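Local coordinates for cocosin 1 acidic chain (Cocos nucifera, PDB 5WPW), which serves as a seed storage protein, a hexameric 11S globulin of the coconut that acts as a nutrient reservoir, at residues 5-10 / 328-333. The protein carries 2 engineered substitutions. Sequence-based numbering, arbitrary orientation.
Sequences IERLNA and ETVFDG
L8 and F331 meet where the N-terminal segment 5-10 runs alongside the start of strand 329-336, the two chain directions only 19° apart. One backbone hydrogen bond ties the two segments, from L8 N to V330 O (2.8 Å) and nearly straight at 164°. The side chain of L8 turns toward the strand: its CB lies 3.6 Å from V330 O and also touches F331 CB, its CG stands near both V330 O and V330 CG2, and its CD1 ends 3.8 Å from V330 CG2. Beyond V330, the leucine also packs on V322 of the neighbouring strand, on P344 and on Q33 of helix 32-37. The F331 ring, with CG anti to the backbone N (chi1 -170°), reaches along the segment instead. L8 O sits in the ring plane at its edge, 3.4 Å from CD1, while CE1 approaches N9 CA and A10 N. The R7 guanidinium has V330 CG1 over one face and a salt bridge from NH1 to E6 OE1, an oxygen that also pairs with R326, but its exact position is doubtful because it is modelled too close to T329 O. V330 and F331 both face V322 across the antiparallel pair with strand 317-323, a classic beta bulge; here the N-terminal segment, in the loop before strand 15-19, joins an edge of the second cupin domain, within the bicupin subunit of 11S globulins.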
# COMPACT_ATOMS: atom_id res chain seq x y z
N ILE A 5 -25.18 26.23 -4.04
CA ILE A 5 -26.54 26.03 -4.49
C ILE A 5 -27.48 26.72 -3.53
O ILE A 5 -27.44 26.47 -2.32
CB ILE A 5 -26.87 24.53 -4.60
CG1 ILE A 5 -25.70 23.76 -5.20
CG2 ILE A 5 -28.12 24.33 -5.43
CD1 ILE A 5 -24.79 23.19 -4.15
N GLU A 6 -28.33 27.60 -4.06
CA GLU A 6 -29.34 28.25 -3.23
C GLU A 6 -30.39 27.24 -2.76
O GLU A 6 -30.70 27.18 -1.56
CB GLU A 6 -29.99 29.41 -4.00
CG GLU A 6 -30.92 30.29 -3.18
CD GLU A 6 -30.27 30.85 -1.93
OE1 GLU A 6 -30.27 30.13 -0.90
OE2 GLU A 6 -29.76 31.99 -1.95
N ARG A 7 -30.93 26.43 -3.68
CA ARG A 7 -31.95 25.44 -3.37
C ARG A 7 -31.66 24.13 -4.10
O ARG A 7 -31.13 24.13 -5.22
CB ARG A 7 -33.37 25.89 -3.80
CG ARG A 7 -33.92 27.08 -3.03
CD ARG A 7 -33.84 26.88 -1.54
NE ARG A 7 -32.83 27.75 -0.95
CZ ARG A 7 -32.71 27.99 0.35
NH1 ARG A 7 -31.75 28.80 0.79
NH2 ARG A 7 -33.55 27.43 1.21
N LEU A 8 -32.07 23.03 -3.49
CA LEU A 8 -32.12 21.74 -4.16
C LEU A 8 -33.55 21.44 -4.61
O LEU A 8 -34.52 21.99 -4.09
CB LEU A 8 -31.61 20.61 -3.26
CG LEU A 8 -30.23 20.80 -2.61
CD1 LEU A 8 -30.04 19.79 -1.50
CD2 LEU A 8 -29.14 20.67 -3.66
N ASN A 9 -33.67 20.55 -5.59
CA ASN A 9 -34.99 20.07 -5.97
C ASN A 9 -34.88 18.65 -6.50
O ASN A 9 -33.82 18.22 -6.96
CB ASN A 9 -35.66 20.98 -7.02
CG ASN A 9 -34.78 21.23 -8.22
OD1 ASN A 9 -33.88 22.07 -8.18
ND2 ASN A 9 -35.04 20.51 -9.31
N ALA A 10 -35.98 17.91 -6.40
CA ALA A 10 -36.01 16.56 -6.92
C ALA A 10 -35.96 16.60 -8.44
O ALA A 10 -36.53 17.50 -9.07
CB ALA A 10 -37.25 15.82 -6.44
N GLU A 328 -29.68 27.21 6.38
CA GLU A 328 -30.88 27.36 5.57
C GLU A 328 -31.43 26.01 5.14
O GLU A 328 -30.68 25.07 4.85
CB GLU A 328 -30.58 28.20 4.33
CG GLU A 328 -30.06 29.59 4.67
CD GLU A 328 -31.16 30.50 5.19
OE1 GLU A 328 -32.28 30.46 4.64
OE2 GLU A 328 -30.91 31.25 6.17
N THR A 329 -32.75 25.91 5.08
CA THR A 329 -33.41 24.73 4.54
C THR A 329 -33.26 24.76 3.03
O THR A 329 -33.87 25.59 2.36
CB THR A 329 -34.88 24.69 4.93
OG1 THR A 329 -35.03 24.82 6.34
CG2 THR A 329 -35.49 23.38 4.48
N VAL A 330 -32.45 23.87 2.47
CA VAL A 330 -32.26 23.87 1.02
C VAL A 330 -33.13 22.84 0.32
O VAL A 330 -33.20 22.84 -0.93
CB VAL A 330 -30.77 23.68 0.65
CG1 VAL A 330 -29.97 24.86 1.18
CG2 VAL A 330 -30.23 22.37 1.23
N PHE A 331 -33.80 21.96 1.06
CA PHE A 331 -34.81 21.08 0.51
C PHE A 331 -35.76 20.71 1.64
O PHE A 331 -35.34 20.51 2.78
CB PHE A 331 -34.21 19.82 -0.13
CG PHE A 331 -35.20 19.00 -0.92
CD1 PHE A 331 -35.64 19.43 -2.17
CD2 PHE A 331 -35.70 17.81 -0.42
CE1 PHE A 331 -36.57 18.68 -2.89
CE2 PHE A 331 -36.62 17.06 -1.14
CZ PHE A 331 -37.06 17.51 -2.38
N ASP A 332 -37.04 20.62 1.30
CA ASP A 332 -38.06 20.22 2.27
C ASP A 332 -39.24 19.76 1.41
O ASP A 332 -40.13 20.55 1.09
CB ASP A 332 -38.43 21.37 3.19
CG ASP A 332 -39.35 20.94 4.32
OD1 ASP A 332 -40.03 19.89 4.21
OD2 ASP A 332 -39.38 21.67 5.34
N GLY A 333 -39.21 18.49 1.02
CA GLY A 333 -40.21 18.01 0.09
C GLY A 333 -40.34 16.52 0.20
O GLY A 333 -39.61 15.85 0.94